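Local coordinates for protein mucus binding proteinn (Lactobacillus reuteri, PDB 4MT5) that probably helps lactobacilli attach to gastrointestinal mucus by binding mucins, as a repeat of a large adhesin anchored to the cell wall, at residues L48-F53 / E67-H72; T88-I93 / S171-K176; T92-D97 / Q104-T109; T109-K114 / D140-A145; V147-V152 / K176-V181. All coordinates share one frame; numbering follows the deposited sequence.

Contact 1: L48-F53 / E67-H72; sequences LVSDGF and EVHFKH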
# COMPACT_ATOMS: atom_id res chain seq x y z
N LEU A 48 -19.24 -9.16 6.86
CA LEU A 48 -19.96 -9.98 7.83
C LEU A 48 -19.07 -11.03 8.48
O LEU A 48 -18.25 -11.66 7.82
CB LEU A 48 -21.14 -10.67 7.16
CG LEU A 48 -22.14 -11.32 8.11
CD1 LEU A 48 -22.56 -10.34 9.19
CD2 LEU A 48 -23.36 -11.77 7.34
N VAL A 49 -19.24 -11.22 9.78
CA VAL A 49 -18.46 -12.21 10.49
C VAL A 49 -19.39 -13.23 11.14
O VAL A 49 -19.10 -14.43 11.14
CB VAL A 49 -17.57 -11.55 11.54
CG1 VAL A 49 -16.74 -12.60 12.26
CG2 VAL A 49 -16.68 -10.51 10.89
N SER A 50 -20.50 -12.75 11.67
CA SER A 50 -21.50 -13.64 12.26
C SER A 50 -22.81 -12.90 12.39
O SER A 50 -22.82 -11.68 12.48
CB SER A 50 -21.05 -14.19 13.62
OG SER A 50 -20.70 -13.15 14.51
N ASP A 51 -23.90 -13.64 12.37
CA ASP A 51 -25.22 -13.07 12.50
C ASP A 51 -26.03 -13.93 13.47
O ASP A 51 -26.52 -15.01 13.11
CB ASP A 51 -25.90 -12.99 11.12
CG ASP A 51 -27.36 -12.54 11.20
OD1 ASP A 51 -27.75 -12.01 12.26
OD2 ASP A 51 -28.12 -12.71 10.22
N GLY A 52 -26.16 -13.44 14.71
CA GLY A 52 -26.84 -14.19 15.76
C GLY A 52 -28.37 -14.26 15.67
O GLY A 52 -28.99 -15.02 16.41
N PHE A 53 -28.96 -13.47 14.79
CA PHE A 53 -30.40 -13.41 14.67
C PHE A 53 -30.82 -14.47 13.67
O PHE A 53 -30.04 -14.82 12.79
CB PHE A 53 -30.83 -12.04 14.17
CG PHE A 53 -32.30 -11.84 14.15
CD1 PHE A 53 -32.97 -11.51 15.32
CD2 PHE A 53 -33.02 -11.98 12.98
CE1 PHE A 53 -34.35 -11.34 15.32
CE2 PHE A 53 -34.40 -11.81 12.97
CZ PHE A 53 -35.07 -11.49 14.14
N GLU A 67 -26.61 -10.33 18.27
CA GLU A 67 -25.49 -9.57 17.71
C GLU A 67 -25.17 -9.92 16.25
O GLU A 67 -25.17 -11.07 15.84
CB GLU A 67 -24.23 -9.70 18.59
CG GLU A 67 -24.31 -9.01 19.97
CD GLU A 67 -23.03 -9.17 20.81
OE1 GLU A 67 -22.29 -10.15 20.56
OE2 GLU A 67 -22.76 -8.32 21.70
N VAL A 68 -24.90 -8.90 15.45
CA VAL A 68 -24.42 -9.12 14.09
C VAL A 68 -23.02 -8.53 14.03
O VAL A 68 -22.86 -7.32 14.17
CB VAL A 68 -25.33 -8.42 13.03
CG1 VAL A 68 -24.79 -8.64 11.63
CG2 VAL A 68 -26.76 -8.94 13.12
N HIS A 69 -22.00 -9.36 13.86
CA HIS A 69 -20.62 -8.84 13.87
C HIS A 69 -20.05 -8.58 12.45
O HIS A 69 -20.30 -9.35 11.52
CB HIS A 69 -19.68 -9.72 14.71
CG HIS A 69 -19.97 -9.69 16.19
ND1 HIS A 69 -19.46 -8.72 17.03
CD2 HIS A 69 -20.71 -10.51 16.97
CE1 HIS A 69 -19.88 -8.94 18.26
NE2 HIS A 69 -20.64 -10.01 18.26
N PHE A 70 -19.32 -7.49 12.30
CA PHE A 70 -18.65 -7.18 11.04
C PHE A 70 -17.20 -6.92 11.32
O PHE A 70 -16.83 -6.68 12.46
CB PHE A 70 -19.21 -5.91 10.44
CG PHE A 70 -20.64 -6.01 10.02
CD1 PHE A 70 -20.97 -6.25 8.70
CD2 PHE A 70 -21.66 -5.85 10.94
CE1 PHE A 70 -22.29 -6.32 8.30
CE2 PHE A 70 -22.97 -5.93 10.54
CZ PHE A 70 -23.28 -6.16 9.23
N LYS A 71 -16.38 -6.99 10.27
CA LYS A 71 -15.00 -6.46 10.31
C LYS A 71 -14.78 -5.60 9.09
O LYS A 71 -15.55 -5.66 8.13
CB LYS A 71 -13.96 -7.58 10.35
CG LYS A 71 -14.02 -8.51 9.15
CD LYS A 71 -12.91 -9.55 9.19
CE LYS A 71 -13.26 -10.79 8.36
NZ LYS A 71 -12.18 -11.81 8.51
N HIS A 72 -13.73 -4.79 9.12
CA HIS A 72 -13.40 -3.94 7.97
C HIS A 72 -12.92 -4.76 6.78
O HIS A 72 -12.15 -5.71 6.92
CB HIS A 72 -12.33 -2.92 8.34
CG HIS A 72 -12.84 -1.79 9.18
ND1 HIS A 72 -12.11 -0.63 9.38
CD2 HIS A 72 -14.00 -1.63 9.86
CE1 HIS A 72 -12.80 0.19 10.15
NE2 HIS A 72 -13.95 -0.39 10.46
O HOH W 1 -23.06 -13.16 16.07
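A classic beta bulge interrupts antiparallel strands 48-51 and 67-72 in the mucin-binding half of the repeat, which has a ubiquitin-like beta-grasp fold. Val49 and Ser50 both face His69. Four backbone bonds hold the pair. His69 O takes Val49 N at 2.8 Å and, more weakly, Ser50 N. His69 N returns a bond to Ser50 O, and Gly52 N reaches Glu67 O in the carbonyl plane.

Apolar contacts lie on the side of Leu48, Val68 and Phe70, which helix 35-42 covers through Ile38. Leu48 has CG anti to its backbone N (chi1 -168°). Its CD1 meets Val68 CG1 at 3.7 Å and sits over one face of the Phe70 ring, toward the rim. Off that face, at the exposed bulge, Val49 CG2 lies against Lys71 CG.

Polar groups take both sides. Asp51 OD1 accepts Phe53 N in an Asx turn, while OD2 bonds to Thr34. On the side of Ser50 and His69, water 1 links Ser50 OG to Glu67 O, and Ser50 OG lies at the edge of the imidazole. Both ring nitrogens are held: ND1 by Asp11, and His69 NE2 by Glu67 OE1 at 2.8 Å, from above the carboxylate plane.

Contact 2: T88-I93 / S171-K176; sequences TVTETI and SKDIVK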
# COMPACT_ATOMS: atom_id res chain seq x y z
N THR A 88 11.69 5.81 -8.21
CA THR A 88 12.81 5.60 -9.13
C THR A 88 14.06 6.43 -8.82
O THR A 88 14.01 7.66 -8.74
CB THR A 88 12.38 5.82 -10.58
OG1 THR A 88 11.47 4.79 -10.96
CG2 THR A 88 13.59 5.77 -11.51
N VAL A 89 15.18 5.75 -8.63
CA VAL A 89 16.43 6.44 -8.40
C VAL A 89 17.37 6.19 -9.57
O VAL A 89 17.70 5.05 -9.89
CB VAL A 89 17.09 6.01 -7.08
CG1 VAL A 89 18.36 6.77 -6.86
CG2 VAL A 89 16.13 6.24 -5.94
N THR A 90 17.78 7.27 -10.22
CA THR A 90 18.63 7.16 -11.39
C THR A 90 20.03 7.71 -11.12
O THR A 90 20.24 8.50 -10.19
CB THR A 90 18.00 7.84 -12.64
OG1 THR A 90 17.76 9.23 -12.39
CG2 THR A 90 16.68 7.17 -13.02
N GLU A 91 20.98 7.27 -11.92
CA GLU A 91 22.34 7.78 -11.85
C GLU A 91 22.78 8.25 -13.23
O GLU A 91 22.59 7.54 -14.23
CB GLU A 91 23.29 6.70 -11.35
CG GLU A 91 24.76 7.09 -11.39
CD GLU A 91 25.67 5.90 -11.15
OE1 GLU A 91 25.68 5.00 -12.02
OE2 GLU A 91 26.35 5.86 -10.10
N THR A 92 23.38 9.43 -13.27
CA THR A 92 23.86 10.00 -14.52
C THR A 92 25.33 10.39 -14.44
O THR A 92 25.75 11.11 -13.52
CB THR A 92 23.02 11.23 -14.93
OG1 THR A 92 21.63 10.87 -15.01
CG2 THR A 92 23.47 11.75 -16.28
N ILE A 93 26.11 9.90 -15.40
CA ILE A 93 27.50 10.31 -15.53
C ILE A 93 27.66 11.22 -16.74
O ILE A 93 27.31 10.84 -17.85
CB ILE A 93 28.43 9.11 -15.72
CG1 ILE A 93 28.21 8.10 -14.61
CG2 ILE A 93 29.87 9.58 -15.68
CD1 ILE A 93 28.43 8.70 -13.23
N SER A 171 16.43 7.55 -1.38
CA SER A 171 17.61 8.24 -1.91
C SER A 171 17.34 9.27 -3.02
O SER A 171 16.35 9.17 -3.75
CB SER A 171 18.65 7.22 -2.40
OG SER A 171 19.09 6.37 -1.35
N LYS A 172 18.24 10.26 -3.11
CA LYS A 172 18.24 11.27 -4.18
C LYS A 172 19.08 10.83 -5.38
O LYS A 172 20.12 10.19 -5.21
CB LYS A 172 18.80 12.60 -3.68
CG LYS A 172 18.08 13.21 -2.49
CD LYS A 172 18.77 14.50 -2.09
CE LYS A 172 18.38 14.92 -0.69
NZ LYS A 172 19.24 16.04 -0.20
N ASP A 173 18.63 11.21 -6.58
CA ASP A 173 19.29 10.80 -7.82
C ASP A 173 20.78 11.11 -7.82
O ASP A 173 21.24 11.99 -7.09
CB ASP A 173 18.63 11.45 -9.05
CG ASP A 173 17.35 10.74 -9.48
OD1 ASP A 173 17.19 9.53 -9.18
OD2 ASP A 173 16.51 11.40 -10.14
N ILE A 174 21.53 10.40 -8.64
CA ILE A 174 22.97 10.59 -8.63
C ILE A 174 23.49 11.30 -9.88
O ILE A 174 23.33 10.81 -11.00
CB ILE A 174 23.70 9.26 -8.39
CG1 ILE A 174 23.40 8.78 -6.97
CG2 ILE A 174 25.20 9.44 -8.62
CD1 ILE A 174 24.20 7.56 -6.55
N VAL A 175 24.10 12.46 -9.67
CA VAL A 175 24.69 13.21 -10.77
C VAL A 175 26.18 13.43 -10.52
O VAL A 175 26.59 14.11 -9.56
CB VAL A 175 24.00 14.56 -11.00
CG1 VAL A 175 24.24 15.03 -12.43
CG2 VAL A 175 22.50 14.45 -10.73
N LYS A 176 26.99 12.84 -11.38
CA LYS A 176 28.43 12.83 -11.23
C LYS A 176 29.04 13.17 -12.59
O LYS A 176 28.67 12.58 -13.61
CB LYS A 176 28.89 11.45 -10.78
CG LYS A 176 29.67 11.42 -9.48
CD LYS A 176 28.90 12.01 -8.33
CE LYS A 176 29.61 11.63 -7.02
NZ LYS A 176 29.13 12.38 -5.82
O HOH W 2 21.17 11.62 -11.97
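Strands 88-93 and 174-176 run parallel, 6° apart, with Glu91, Thr92 and Ile93 paired to Ile174, Val175 and Lys176. Ile174 N donates to Thr90 O at 2.8 Å. Thr92 then alternates in the parallel manner: its N bonds to Ile174 O, and its O accepts Lys176 N, nearly along the C=O axis.

Before the strand proper, a side chain stands in for the backbone. Asp173 has CG beside its own backbone N (chi1 -80°). This turns OD1 onto Thr90 N, at 2.6 Å and nearly straight (171°). The carboxylate is met from above its plane. Val89 packs beside it, with CG2 on Ser171 O.

Glu91 and Ile174 point the same way, and Glu91 CG rests on Ile174 CG2 at 3.7 Å. The Ile93 and Lys176 side chains cross obliquely, Ile93 CD1 touching Lys176 CB. Phe165 and Ile162 of strand 161-167 pack on this side. On the other side, water 2 joins Thr92 OG1 to Ile174 O.

The pairing places strand 85-96 between 174-182 and 104-120, within the Muc B2-like domain. The Asp173 bond carries the ladder one step beyond the backbone pairing, and the carboxylate probably gains some stabilisation from the amide it accepts.

Contact 3: T92-D97 / Q104-T109; sequences TIHYVD and QPDSTT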
# COMPACT_ATOMS: atom_id res chain seq x y z
N THR A 92 23.38 9.43 -13.27
CA THR A 92 23.86 10.00 -14.52
C THR A 92 25.33 10.39 -14.44
O THR A 92 25.75 11.11 -13.52
CB THR A 92 23.02 11.23 -14.93
OG1 THR A 92 21.63 10.87 -15.01
CG2 THR A 92 23.47 11.75 -16.28
N ILE A 93 26.11 9.90 -15.40
CA ILE A 93 27.50 10.31 -15.53
C ILE A 93 27.66 11.22 -16.74
O ILE A 93 27.31 10.84 -17.85
CB ILE A 93 28.43 9.11 -15.72
CG1 ILE A 93 28.21 8.10 -14.61
CG2 ILE A 93 29.87 9.58 -15.68
CD1 ILE A 93 28.43 8.70 -13.23
N HIS A 94 28.17 12.42 -16.52
CA HIS A 94 28.54 13.33 -17.61
C HIS A 94 30.04 13.25 -17.91
O HIS A 94 30.88 13.27 -17.01
CB HIS A 94 28.15 14.78 -17.29
CG HIS A 94 26.68 15.00 -17.11
ND1 HIS A 94 25.75 14.70 -18.09
CD2 HIS A 94 25.97 15.49 -16.06
CE1 HIS A 94 24.54 14.99 -17.65
NE2 HIS A 94 24.64 15.47 -16.42
N TYR A 95 30.38 13.16 -19.19
CA TYR A 95 31.77 13.15 -19.61
C TYR A 95 32.11 14.41 -20.44
O TYR A 95 31.69 14.54 -21.58
CB TYR A 95 32.07 11.88 -20.42
CG TYR A 95 31.78 10.57 -19.71
CD1 TYR A 95 32.65 10.07 -18.75
CD2 TYR A 95 30.65 9.82 -20.03
CE1 TYR A 95 32.39 8.85 -18.10
CE2 TYR A 95 30.38 8.61 -19.39
CZ TYR A 95 31.25 8.13 -18.43
OH TYR A 95 30.98 6.94 -17.80
N VAL A 96 32.88 15.33 -19.86
CA VAL A 96 33.15 16.62 -20.51
C VAL A 96 34.64 16.94 -20.70
O VAL A 96 35.48 16.05 -20.63
CB VAL A 96 32.49 17.78 -19.75
CG1 VAL A 96 30.99 17.62 -19.74
CG2 VAL A 96 33.02 17.85 -18.32
N ASP A 97 34.93 18.22 -20.95
CA ASP A 97 36.32 18.72 -21.01
C ASP A 97 36.51 20.03 -20.22
O ASP A 97 35.78 20.31 -19.27
CB ASP A 97 36.79 18.88 -22.46
CG ASP A 97 35.97 19.89 -23.27
OD1 ASP A 97 35.50 20.90 -22.69
OD2 ASP A 97 35.81 19.67 -24.49
N GLN A 104 32.06 12.30 -24.39
CA GLN A 104 31.53 10.93 -24.44
C GLN A 104 30.05 10.95 -24.04
O GLN A 104 29.67 11.74 -23.17
CB GLN A 104 32.32 10.01 -23.50
CG GLN A 104 33.71 9.58 -23.99
CD GLN A 104 33.66 8.39 -24.94
OE1 GLN A 104 33.74 7.25 -24.50
NE2 GLN A 104 33.51 8.66 -26.23
N PRO A 105 29.22 10.09 -24.67
CA PRO A 105 27.79 10.04 -24.31
C PRO A 105 27.58 9.68 -22.85
O PRO A 105 28.38 8.95 -22.28
CB PRO A 105 27.23 8.94 -25.23
CG PRO A 105 28.42 8.13 -25.63
CD PRO A 105 29.56 9.10 -25.71
N ASP A 106 26.53 10.22 -22.24
CA ASP A 106 26.24 9.97 -20.82
C ASP A 106 26.03 8.49 -20.49
O ASP A 106 25.44 7.73 -21.28
CB ASP A 106 25.01 10.76 -20.35
CG ASP A 106 25.31 12.22 -20.08
OD1 ASP A 106 26.49 12.56 -19.85
OD2 ASP A 106 24.35 13.03 -20.09
N SER A 107 26.52 8.07 -19.33
CA SER A 107 26.14 6.79 -18.76
C SER A 107 24.94 7.04 -17.87
O SER A 107 24.97 7.90 -16.98
CB SER A 107 27.26 6.17 -17.93
OG SER A 107 26.80 4.99 -17.27
N THR A 108 23.87 6.30 -18.13
CA THR A 108 22.67 6.44 -17.34
C THR A 108 22.12 5.07 -16.93
O THR A 108 21.96 4.17 -17.76
CB THR A 108 21.63 7.37 -18.04
OG1 THR A 108 20.86 8.07 -17.06
CG2 THR A 108 20.70 6.60 -19.00
N THR A 109 21.90 4.89 -15.64
CA THR A 109 21.35 3.64 -15.13
C THR A 109 20.24 3.91 -14.11
O THR A 109 20.38 4.75 -13.22
CB THR A 109 22.47 2.74 -14.52
OG1 THR A 109 23.12 3.44 -13.46
CG2 THR A 109 23.51 2.39 -15.59
O HOH W 3 28.83 13.11 -21.10
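The beta hairpin of strands 85-96 and 104-120 lies in the Muc B2-like domain, and this contact is near its turn. Ile93 and Ser107 form a hydrogen-bonded antiparallel pair. Ile93 N donates to Ser107 O at 2.8 Å. The return bond, from Ser107 N to Ile93 O, is longer but lands on a lone pair.

Asp106 turns its carboxylate back across the hairpin. Its OD1 takes a weak bond from His94 ND1 at 2.9 Å, with ring and carboxylate planes 59° apart. A positive charge on His94, if present, could favour the carboxylate.

Toward the turn the backbones spread and water 3 fills in. It accepts from Tyr95 N and lies within donating distance of both Gln104 O and Asp106 OD1.

In this ubiquitin-like beta-grasp repeat, the sheet side with Ile93, Tyr95 and Ser107 meets Val147 and Val178. Tyr95 lays one ring face on Ile93 CG2, 3.4 Å above the plane. Its CB meets Gln104 CB, and Pro105 O lies at the ring edge near Tyr95 CD2, at 3.3 Å.

Contact 4: T109-K114 / D140-A145; sequences TAVTFK and DSKTFA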
# COMPACT_ATOMS: atom_id res chain seq x y z
N THR A 109 21.90 4.89 -15.64
CA THR A 109 21.35 3.64 -15.13
C THR A 109 20.24 3.91 -14.11
O THR A 109 20.38 4.75 -13.22
CB THR A 109 22.47 2.74 -14.52
OG1 THR A 109 23.12 3.44 -13.46
CG2 THR A 109 23.51 2.39 -15.59
N ALA A 110 19.12 3.21 -14.24
CA ALA A 110 17.97 3.47 -13.39
C ALA A 110 17.63 2.27 -12.51
O ALA A 110 17.82 1.12 -12.91
CB ALA A 110 16.77 3.87 -14.23
N VAL A 111 17.12 2.54 -11.31
CA VAL A 111 16.51 1.49 -10.49
C VAL A 111 15.14 1.95 -10.02
O VAL A 111 14.98 3.06 -9.53
CB VAL A 111 17.40 1.06 -9.30
CG1 VAL A 111 17.76 2.24 -8.44
CG2 VAL A 111 16.70 -0.01 -8.47
N THR A 112 14.14 1.09 -10.22
CA THR A 112 12.78 1.37 -9.77
C THR A 112 12.42 0.44 -8.62
O THR A 112 12.45 -0.78 -8.77
CB THR A 112 11.75 1.18 -10.91
OG1 THR A 112 11.96 2.16 -11.92
CG2 THR A 112 10.33 1.32 -10.38
N PHE A 113 12.08 1.04 -7.48
CA PHE A 113 11.61 0.29 -6.33
C PHE A 113 10.09 0.24 -6.38
O PHE A 113 9.45 1.28 -6.59
CB PHE A 113 12.06 0.95 -5.04
CG PHE A 113 13.53 0.86 -4.80
CD1 PHE A 113 14.08 -0.24 -4.16
CD2 PHE A 113 14.38 1.88 -5.20
CE1 PHE A 113 15.43 -0.33 -3.93
CE2 PHE A 113 15.74 1.80 -4.97
CZ PHE A 113 16.27 0.69 -4.34
N LYS A 114 9.50 -0.94 -6.21
CA LYS A 114 8.05 -1.10 -6.24
C LYS A 114 7.60 -1.86 -5.01
O LYS A 114 8.31 -2.76 -4.56
CB LYS A 114 7.62 -1.88 -7.48
CG LYS A 114 7.62 -1.07 -8.77
CD LYS A 114 7.53 -1.98 -9.99
CE LYS A 114 6.90 -1.25 -11.17
NZ LYS A 114 7.08 -1.99 -12.45
N ASP A 140 15.61 -3.95 -0.24
CA ASP A 140 15.44 -2.63 0.34
C ASP A 140 16.45 -1.63 -0.16
O ASP A 140 16.39 -0.45 0.16
CB ASP A 140 15.54 -2.69 1.85
CG ASP A 140 14.29 -3.24 2.49
OD1 ASP A 140 13.24 -3.26 1.80
OD2 ASP A 140 14.35 -3.64 3.67
N SER A 141 17.41 -2.12 -0.94
CA SER A 141 18.42 -1.26 -1.53
C SER A 141 19.00 -1.91 -2.77
O SER A 141 18.65 -3.04 -3.12
CB SER A 141 19.53 -0.95 -0.54
OG SER A 141 20.02 -2.15 0.02
N LYS A 142 19.88 -1.20 -3.44
CA LYS A 142 20.48 -1.70 -4.67
C LYS A 142 21.79 -0.96 -4.79
O LYS A 142 21.87 0.22 -4.47
CB LYS A 142 19.55 -1.43 -5.87
CG LYS A 142 20.14 -1.66 -7.25
CD LYS A 142 20.67 -3.08 -7.44
CE LYS A 142 21.09 -3.32 -8.90
NZ LYS A 142 21.83 -2.14 -9.46
N THR A 143 22.84 -1.66 -5.18
CA THR A 143 24.11 -0.99 -5.39
C THR A 143 24.27 -0.76 -6.88
O THR A 143 24.00 -1.64 -7.69
CB THR A 143 25.31 -1.78 -4.83
OG1 THR A 143 25.44 -3.01 -5.56
CG2 THR A 143 25.13 -2.07 -3.35
N PHE A 144 24.69 0.45 -7.23
CA PHE A 144 24.99 0.72 -8.62
C PHE A 144 26.38 0.18 -8.90
O PHE A 144 27.31 0.42 -8.12
CB PHE A 144 24.94 2.22 -8.88
CG PHE A 144 23.57 2.74 -9.13
CD1 PHE A 144 22.80 2.23 -10.18
CD2 PHE A 144 23.03 3.73 -8.33
CE1 PHE A 144 21.53 2.71 -10.42
CE2 PHE A 144 21.76 4.22 -8.56
CZ PHE A 144 21.00 3.71 -9.61
N ALA A 145 26.52 -0.57 -9.99
CA ALA A 145 27.83 -1.04 -10.40
C ALA A 145 28.70 0.18 -10.66
O ALA A 145 28.25 1.14 -11.29
CB ALA A 145 27.72 -1.89 -11.65
O HOH W 4 26.11 2.14 -12.20
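The tight part of this contact is a run of apolar side chains between two strands that lie 9.1 Å apart and antiparallel (174°). At that spacing they do not pair, and the contact is made mainly by side chains. Val111 stands in the middle. Its CG1 takes the crowded position between backbone N and carbonyl carbon (chi1 56°) and meets Phe144 CZ at 3.7 Å. Its CG2, anti to the backbone N, leans along the strand toward Phe113. That methyl touches Lys142 CG and also sits over one face of the Phe113 ring, toward the rim. Phe113 presents its edge to segment 140-145, with CE1 3.9 Å from Ser141 CA. Phe144 has CG beside its backbone N, and its ring extends across to strand 104-120, where the edge nears Ala110 C. Thr109 OG1 sits 3.5 Å from Phe144 CE1.

These are two layers of the Muc B2-like domain. Strand 104-120 belongs to the large mixed sheet, and strand 142-148 to a two-stranded sheet with 161-167. Val167 of that second sheet touches both Val111 and Phe144, while Trp132 and Val134 close around Phe113.

The looser part lies toward the ends. The Thr109 hydroxyl has a long, weak bond to water 4, which donates to Ala145 O at 2.5 Å. Lys142 gives only its aliphatic part to the packing. Its chain bends at chi2 and chi4, which brings NZ back to Thr143 O at 2.8 Å. The side chains of Asp140 and Ser141 start away from the strand, and Asp140 is exposed.

Contact 5: V147-V152 / K176-V181; sequences VPSPAV and KTVVYV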
# COMPACT_ATOMS: atom_id res chain seq x y z
N VAL A 147 31.13 2.51 -12.51
CA VAL A 147 31.31 2.68 -13.96
C VAL A 147 32.70 3.20 -14.33
O VAL A 147 33.16 4.24 -13.82
CB VAL A 147 30.21 3.58 -14.61
CG1 VAL A 147 30.65 4.05 -15.98
CG2 VAL A 147 28.90 2.82 -14.71
N PRO A 148 33.39 2.46 -15.21
CA PRO A 148 34.68 2.85 -15.76
C PRO A 148 34.50 3.97 -16.76
O PRO A 148 33.68 3.84 -17.69
CB PRO A 148 35.15 1.58 -16.49
CG PRO A 148 34.32 0.48 -15.94
CD PRO A 148 33.00 1.11 -15.66
N SER A 149 35.23 5.07 -16.56
CA SER A 149 35.31 6.13 -17.56
C SER A 149 35.93 5.54 -18.82
O SER A 149 36.97 4.89 -18.74
CB SER A 149 36.20 7.27 -17.05
OG SER A 149 35.83 7.68 -15.74
N PRO A 150 35.29 5.76 -19.99
CA PRO A 150 35.84 5.18 -21.22
C PRO A 150 37.14 5.89 -21.65
O PRO A 150 37.45 6.99 -21.19
CB PRO A 150 34.74 5.42 -22.25
CG PRO A 150 33.56 5.94 -21.49
CD PRO A 150 34.09 6.56 -20.25
N ALA A 151 37.90 5.24 -22.53
CA ALA A 151 39.17 5.78 -22.99
C ALA A 151 38.97 6.68 -24.20
O ALA A 151 38.38 6.27 -25.20
CB ALA A 151 40.14 4.65 -23.34
N VAL A 152 39.45 7.91 -24.08
CA VAL A 152 39.49 8.84 -25.20
C VAL A 152 40.96 9.19 -25.43
O VAL A 152 41.60 9.80 -24.58
CB VAL A 152 38.69 10.12 -24.92
CG1 VAL A 152 38.48 10.91 -26.20
CG2 VAL A 152 37.35 9.78 -24.30
N LYS A 176 26.99 12.84 -11.38
CA LYS A 176 28.43 12.83 -11.23
C LYS A 176 29.04 13.17 -12.59
O LYS A 176 28.67 12.58 -13.61
CB LYS A 176 28.89 11.45 -10.78
CG LYS A 176 29.67 11.42 -9.48
CD LYS A 176 28.90 12.01 -8.33
CE LYS A 176 29.61 11.63 -7.02
NZ LYS A 176 29.13 12.38 -5.82
N THR A 177 29.99 14.10 -12.58
CA THR A 177 30.62 14.59 -13.81
C THR A 177 32.10 14.19 -13.92
O THR A 177 32.86 14.36 -12.97
CB THR A 177 30.49 16.12 -13.89
OG1 THR A 177 29.10 16.47 -13.82
CG2 THR A 177 31.07 16.63 -15.19
N VAL A 178 32.49 13.65 -15.07
CA VAL A 178 33.89 13.32 -15.35
C VAL A 178 34.51 14.32 -16.34
O VAL A 178 33.97 14.52 -17.44
CB VAL A 178 34.04 11.91 -15.93
CG1 VAL A 178 35.49 11.45 -15.84
CG2 VAL A 178 33.16 10.95 -15.21
N VAL A 179 35.64 14.92 -15.96
CA VAL A 179 36.31 15.91 -16.81
C VAL A 179 37.59 15.35 -17.42
O VAL A 179 38.48 14.88 -16.71
CB VAL A 179 36.64 17.22 -16.07
CG1 VAL A 179 37.22 18.23 -17.03
CG2 VAL A 179 35.41 17.79 -15.41
N TYR A 180 37.67 15.41 -18.75
CA TYR A 180 38.83 14.94 -19.48
C TYR A 180 39.82 16.07 -19.75
O TYR A 180 39.46 17.10 -20.33
CB TYR A 180 38.39 14.31 -20.80
CG TYR A 180 37.89 12.88 -20.67
CD1 TYR A 180 38.67 11.81 -21.10
CD2 TYR A 180 36.64 12.61 -20.13
CE1 TYR A 180 38.22 10.50 -20.99
CE2 TYR A 180 36.18 11.30 -20.01
CZ TYR A 180 36.98 10.25 -20.45
OH TYR A 180 36.53 8.95 -20.34
N VAL A 181 41.07 15.88 -19.33
CA VAL A 181 42.13 16.87 -19.57
C VAL A 181 42.92 16.52 -20.82
O VAL A 181 43.34 15.38 -21.00
CB VAL A 181 43.08 16.99 -18.35
CG1 VAL A 181 44.30 17.81 -18.71
CG2 VAL A 181 42.35 17.59 -17.15
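The Tyr180 ring carries this contact, with Pro150 O in its plane at the hydroxyl edge and Val152 CG2 coming obliquely to Tyr180 CE1, at 3.5 Å. The pyrrolidine ring of Pro150 also comes to the phenol tip, where its CD lies 3.4 Å from Tyr180 OH. Proline and tyrosine cross at about a right angle.

The site is in the Muc B2-like domain. Here the loop after strand 142-148 passes over strand 174-182 of the mixed sheet. Tyr180 and Val178, two residues apart, both point toward this loop. Tyr155 and Pro157 of strand 155-157 also touch the tyrosine, and Ile93 and Tyr95 of strand 85-96 also touch Val178.

In Val152 the touching methyl lies beside the backbone N (chi1 -167° for CG1). Ser149 is buried and turns CB toward Tyr180 OH. Its OG lies 3.8 Å from Val178 CG1, but its hydrogen bond goes to His159 O.

One polar bond ties loop to strand. Tyr180 OH donates to Pro150 O, modelled at 2.3 Å, and approaches it in the carbonyl plane, on a lone pair.

Contact 1 belongs to the mucin-binding half of this elongated repeat. Contacts 2 to 5 all lie in the Muc B2-like half, on the other side of the chain's centre. Of these, contact 4 comes nearest to contact 1, with closest atoms about 23 Å apart. Contacts 2 and 3 share Thr92 and Ile93 and place strand 85-96 between its two partners, with centres about 12 Å apart. Contact 4 adds the second layer, its centre about 10 Å from that of contact 2, where Val89 O approaches Phe144 CZ. Contact 5 closes the far end, its centre about 8 Å from that of contact 3, through Gln104 against Pro150. Strands 65-77 and 104-120 pair, linking both halves.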